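Local coordinates for protein dihydropteridine reductase (Dictyostelium discoideum, PDB 3ORF) that reduces quinonoid dihydropteridines to their tetrahydro forms with NADH or NADPH, regenerating the tetrahydrobiopterin cofactor, at residues I25-S31 against W47-D53. Numbering follows the deposited sequence.
Sequences ILVLGGS and WNTISID. With NAD (nicotinamide-adenine-dinucleotide), chain E.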
ATOM      1  N   ILE A  25      22.845   4.295 -15.196  1.00 37.41           N
ATOM      2  CA  ILE A  25      21.918   4.362 -14.087  1.00 32.83           C
ATOM      3  C   ILE A  25      20.627   5.040 -14.517  1.00 32.61           C
ATOM      4  O   ILE A  25      20.651   6.075 -15.175  1.00 32.91           O
ATOM      5  CB  ILE A  25      22.541   5.037 -12.826  1.00 32.27           C
ATOM      6  CG1 ILE A  25      21.450   5.243 -11.753  1.00 28.45           C
ATOM      7  CG2 ILE A  25      23.173   6.369 -13.158  1.00 30.11           C
ATOM      8  CD1 ILE A  25      21.925   6.021 -10.479  1.00 28.17           C
ATOM      9  N   LEU A  26      19.504   4.479 -14.110  1.00 31.35           N
ATOM     10  CA  LEU A  26      18.209   5.060 -14.407  1.00 31.45           C
ATOM     11  C   LEU A  26      17.462   5.490 -13.175  1.00 30.05           C
ATOM     12  O   LEU A  26      17.421   4.756 -12.182  1.00 28.90           O
ATOM     13  CB  LEU A  26      17.376   4.050 -15.153  1.00 32.24           C
ATOM     14  CG  LEU A  26      15.876   4.243 -15.194  1.00 34.77           C
ATOM     15  CD1 LEU A  26      15.598   5.389 -15.999  1.00 40.07           C
ATOM     16  CD2 LEU A  26      15.368   3.086 -15.987  1.00 40.55           C
ATOM     17  N   VAL A  27      16.883   6.682 -13.204  1.00 29.04           N
ATOM     18  CA  VAL A  27      16.340   7.267 -11.987  1.00 27.34           C
ATOM     19  C   VAL A  27      14.908   7.787 -12.228  1.00 27.89           C
ATOM     20  O   VAL A  27      14.724   8.716 -13.030  1.00 27.42           O
ATOM     21  CB  VAL A  27      17.197   8.432 -11.461  1.00 27.62           C
ATOM     22  CG1 VAL A  27      16.607   8.963 -10.125  1.00 24.01           C
ATOM     23  CG2 VAL A  27      18.704   8.062 -11.320  1.00 25.07           C
ATOM     24  N   LEU A  28      13.926   7.176 -11.548  1.00 26.58           N
ATOM     25  CA  LEU A  28      12.508   7.571 -11.674  1.00 26.45           C
ATOM     26  C   LEU A  28      12.411   8.626 -10.610  1.00 28.26           C
ATOM     27  O   LEU A  28      12.950   8.420  -9.496  1.00 26.33           O
ATOM     28  CB  LEU A  28      11.583   6.360 -11.366  1.00 25.34           C
ATOM     29  CG  LEU A  28      10.069   6.575 -11.483  1.00 27.43           C
ATOM     30  CD1 LEU A  28       9.733   6.991 -12.979  1.00 25.91           C
ATOM     31  CD2 LEU A  28       9.255   5.276 -11.044  1.00 24.91           C
ATOM     32  N   GLY A  29      11.815   9.789 -10.930  1.00 29.31           N
ATOM     33  CA  GLY A  29      11.907  10.893 -10.003  1.00 28.65           C
ATOM     34  C   GLY A  29      13.204  11.634 -10.251  1.00 29.31           C
ATOM     35  O   GLY A  29      13.704  12.394  -9.380  1.00 28.71           O
ATOM     36  N   GLY A  30      13.799  11.363 -11.413  1.00 29.16           N
ATOM     37  CA  GLY A  30      15.067  11.990 -11.766  1.00 29.70           C
ATOM     38  C   GLY A  30      15.149  13.513 -11.758  1.00 31.50           C
ATOM     39  O   GLY A  30      16.251  14.046 -11.815  1.00 31.53           O
ATOM     40  N   SER A  31      14.035  14.238 -11.597  1.00 32.04           N
ATOM     41  CA  SER A  31      14.152  15.709 -11.545  1.00 34.15           C
ATOM     42  C   SER A  31      13.938  16.267 -10.161  1.00 33.81           C
ATOM     43  O   SER A  31      14.107  17.491  -9.984  1.00 33.73           O
ATOM     44  CB  SER A  31      13.136  16.384 -12.450  1.00 35.44           C
ATOM     45  OG  SER A  31      13.389  16.027 -13.810  1.00 42.58           O
ATOM     46  N   TRP A  47      29.306   7.715 -15.172  1.00 44.99           N
ATOM     47  CA  TRP A  47      28.243   6.831 -15.599  1.00 43.21           C
ATOM     48  C   TRP A  47      27.364   7.600 -16.576  1.00 43.57           C
ATOM     49  O   TRP A  47      27.250   8.821 -16.538  1.00 43.26           O
ATOM     50  CB  TRP A  47      27.398   6.340 -14.399  1.00 42.40           C
ATOM     51  CG  TRP A  47      28.012   5.198 -13.609  1.00 39.14           C
ATOM     52  CD1 TRP A  47      29.275   5.090 -13.189  1.00 40.51           C
ATOM     53  CD2 TRP A  47      27.327   4.028 -13.148  1.00 36.73           C
ATOM     54  NE1 TRP A  47      29.475   3.907 -12.517  1.00 39.32           N
ATOM     55  CE2 TRP A  47      28.282   3.228 -12.475  1.00 38.06           C
ATOM     56  CE3 TRP A  47      26.019   3.565 -13.285  1.00 32.84           C
ATOM     57  CZ2 TRP A  47      27.967   1.983 -11.900  1.00 34.23           C
ATOM     58  CZ3 TRP A  47      25.686   2.321 -12.736  1.00 33.59           C
ATOM     59  CH2 TRP A  47      26.674   1.541 -12.047  1.00 34.08           C
ATOM     60  N   ASN A  48      26.707   6.860 -17.438  1.00 44.16           N
ATOM     61  CA  ASN A  48      25.694   7.402 -18.271  1.00 45.93           C
ATOM     62  C   ASN A  48      24.400   7.436 -17.394  1.00 43.94           C
ATOM     63  O   ASN A  48      24.054   6.450 -16.694  1.00 41.86           O
ATOM     64  CB  ASN A  48      25.596   6.451 -19.440  1.00 48.99           C
ATOM     65  CG  ASN A  48      24.952   7.054 -20.631  1.00 56.12           C
ATOM     66  OD1 ASN A  48      23.771   6.819 -20.874  1.00 62.63           O
ATOM     67  ND2 ASN A  48      25.715   7.834 -21.407  1.00 63.63           N
ATOM     68  N   THR A  49      23.717   8.584 -17.404  1.00 43.16           N
ATOM     69  CA  THR A  49      22.531   8.804 -16.576  1.00 41.02           C
ATOM     70  C   THR A  49      21.240   8.964 -17.379  1.00 41.54           C
ATOM     71  O   THR A  49      21.246   9.613 -18.424  1.00 43.52           O
ATOM     72  CB  THR A  49      22.697  10.071 -15.753  1.00 39.88           C
ATOM     73  OG1 THR A  49      22.889  11.190 -16.640  1.00 42.69           O
ATOM     74  CG2 THR A  49      23.868   9.930 -14.814  1.00 39.21           C
ATOM     75  N   ILE A  50      20.137   8.400 -16.881  1.00 39.04           N
ATOM     76  CA  ILE A  50      18.830   8.517 -17.538  1.00 38.10           C
ATOM     77  C   ILE A  50      17.777   8.900 -16.489  1.00 37.15           C
ATOM     78  O   ILE A  50      17.789   8.340 -15.362  1.00 36.00           O
ATOM     79  CB  ILE A  50      18.399   7.221 -18.160  1.00 39.04           C
ATOM     80  CG1 ILE A  50      19.385   6.783 -19.234  1.00 39.96           C
ATOM     81  CG2 ILE A  50      17.042   7.372 -18.769  1.00 38.58           C
ATOM     82  CD1 ILE A  50      19.586   5.361 -19.212  1.00 40.62           C
ATOM     83  N   SER A  51      16.872   9.819 -16.832  1.00 35.90           N
ATOM     84  CA  SER A  51      15.890  10.333 -15.868  1.00 35.35           C
ATOM     85  C   SER A  51      14.488  10.215 -16.446  1.00 35.87           C
ATOM     86  O   SER A  51      14.268  10.588 -17.591  1.00 37.52           O
ATOM     87  CB  SER A  51      16.236  11.797 -15.471  1.00 34.25           C
ATOM     88  OG  SER A  51      15.199  12.479 -14.770  1.00 36.07           O
ATOM     89  N   ILE A  52      13.565   9.615 -15.682  1.00 34.18           N
ATOM     90  CA  ILE A  52      12.133   9.683 -15.983  1.00 33.87           C
ATOM     91  C   ILE A  52      11.477  10.491 -14.851  1.00 33.56           C
ATOM     92  O   ILE A  52      11.728  10.240 -13.667  1.00 32.54           O
ATOM     93  CB  ILE A  52      11.473   8.254 -16.053  1.00 33.48           C
ATOM     94  CG1 ILE A  52      12.164   7.331 -17.084  1.00 32.08           C
ATOM     95  CG2 ILE A  52       9.949   8.338 -16.284  1.00 31.47           C
ATOM     96  CD1 ILE A  52      11.910   5.787 -16.801  1.00 26.79           C
ATOM     97  N   ASP A  53      10.651  11.456 -15.215  1.00 35.45           N
ATOM     98  CA  ASP A  53       9.967  12.347 -14.258  1.00 37.07           C
ATOM     99  C   ASP A  53       8.833  13.084 -15.012  1.00 39.14           C
ATOM    100  O   ASP A  53       8.615  12.805 -16.239  1.00 39.40           O
ATOM    101  CB  ASP A  53      10.963  13.298 -13.587  1.00 34.72           C
ATOM    102  CG  ASP A  53      10.497  13.744 -12.222  1.00 36.14           C
ATOM    103  OD1 ASP A  53       9.260  13.935 -12.031  1.00 37.61           O
ATOM    104  OD2 ASP A  53      11.366  13.867 -11.309  1.00 35.23           O
TER
HETATM  105  PA  NAD E 901      10.800  16.036  -4.608  1.00 34.60           P
HETATM  106  O1A NAD E 901       9.379  16.452  -4.491  1.00 37.00           O
HETATM  107  O2A NAD E 901      11.865  17.030  -4.918  1.00 32.27           O
HETATM  108  O5B NAD E 901      10.873  15.014  -5.891  1.00 35.20           O
HETATM  109  C5B NAD E 901      10.062  13.932  -6.175  1.00 35.50           C
HETATM  110  C4B NAD E 901      10.090  13.775  -7.706  1.00 35.46           C
HETATM  111  O4B NAD E 901       9.203  12.659  -8.011  1.00 36.35           O
HETATM  112  C3B NAD E 901       9.434  15.017  -8.366  1.00 36.75           C
HETATM  113  O3B NAD E 901      10.153  15.337  -9.534  1.00 36.88           O
HETATM  114  C2B NAD E 901       8.101  14.513  -8.884  1.00 38.45           C
HETATM  115  O2B NAD E 901       7.743  15.154 -10.119  1.00 40.13           O
HETATM  116  C1B NAD E 901       8.438  13.032  -9.154  1.00 38.25           C
HETATM  117  N9A NAD E 901       7.274  12.104  -9.108  1.00 38.27           N
HETATM  118  C8A NAD E 901       6.249  12.184  -8.220  1.00 36.75           C
HETATM  119  N7A NAD E 901       5.439  11.142  -8.465  1.00 40.02           N
HETATM  120  C5A NAD E 901       5.920  10.422  -9.525  1.00 38.71           C
HETATM  121  C6A NAD E 901       5.506   9.252 -10.234  1.00 38.64           C
HETATM  122  N6A NAD E 901       4.334   8.631  -9.950  1.00 37.52           N
HETATM  123  N1A NAD E 901       6.275   8.776 -11.255  1.00 37.07           N
HETATM  124  C2A NAD E 901       7.387   9.413 -11.599  1.00 33.82           C
HETATM  125  N3A NAD E 901       7.799  10.518 -10.944  1.00 33.58           N
HETATM  126  C4A NAD E 901       7.086  11.060  -9.932  1.00 35.47           C
HETATM  127  O3  NAD E 901      11.080  15.184  -3.313  1.00 31.68           O
HETATM  128  PN  NAD E 901      12.410  14.795  -2.650  1.00 39.18           P
HETATM  129  O1N NAD E 901      12.525  15.765  -1.515  1.00 41.13           O
HETATM  130  O2N NAD E 901      13.527  14.523  -3.647  1.00 36.14           O
HETATM  131  O5D NAD E 901      12.103  13.356  -1.964  1.00 42.49           O
HETATM  132  C5D NAD E 901      12.479  12.113  -2.570  1.00 50.66           C
HETATM  133  C4D NAD E 901      11.861  10.931  -1.798  1.00 55.69           C
HETATM  134  O4D NAD E 901      12.035  11.135  -0.370  1.00 59.36           O
HETATM  135  C3D NAD E 901      10.358  10.692  -1.983  1.00 56.37           C
HETATM  136  O3D NAD E 901      10.212   9.271  -2.336  1.00 53.22           O
HETATM  137  C2D NAD E 901       9.749  10.950  -0.597  1.00 59.37           C
HETATM  138  O2D NAD E 901       8.595  10.102  -0.484  1.00 58.46           O
HETATM  139  C1D NAD E 901      10.927  10.396   0.233  1.00 60.63           C
HETATM  140  N1N NAD E 901      11.146  10.305   1.748  1.00 62.96           N
HETATM  141  C2N NAD E 901      11.635  11.395   2.595  1.00 63.57           C
HETATM  142  C3N NAD E 901      11.804  11.129   3.999  1.00 61.26           C
HETATM  143  C7N NAD E 901      12.328  12.174   5.022  1.00 55.51           C
HETATM  144  O7N NAD E 901      11.763  12.293   6.126  1.00 56.55           O
HETATM  145  N7N NAD E 901      13.437  12.836   4.631  1.00 38.14           N
HETATM  146  C4N NAD E 901      11.531   9.842   4.523  1.00 63.76           C
HETATM  147  C5N NAD E 901      11.095   8.805   3.690  1.00 62.21           C
HETATM  148  C6N NAD E 901      10.908   9.037   2.337  1.00 59.60           C
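Asp-53, at the end of strand 48-53, reaches Ser-31 in the turn after strand 24-28, and the NAD adenosine ribose. Its CB lies 3.7 Å from Ser-31 OG, which is hydrogen-bonded to Arg-55 O. CG stands anti to the backbone N (chi1 -153°), which carries the carboxylate over to the turn, and sits 3.1 Å from NAD O3B. OD1 accepts a hydrogen bond from NAD O2B at 2.7 Å. OD2 accepts two: one from NAD O3B at 2.6 Å, the other from Ser-31 N at 2.7 Å. The Ser-31 amide comes to the anti side of OD2, 16° out of the carboxylate plane; with the two ribose bonds it should hold the group's rotation.

Behind this site the strands run parallel. Ile-25 and Val-27, by N and O, and Gly-29, by N, bond to strand 48-53; Leu-26 and Leu-28 turn to strand 88-93. Ile-52 O ends the ladder with two donors, Gly-29 N at 2.8 Å and Gly-30 N at 3.3 Å. Leu-28 CD1 packs on Ile-52 CG2 (3.6 Å) and touches adenine C2A. Helix 33-44 covers the face carrying Ile-25, Val-27 and Thr-49. This is the beta-alpha-beta unit of a Rossmann fold, its second strand ending in an acidic residue that binds the ribose hydroxyls, as in many NAD-binding dehydrogenases.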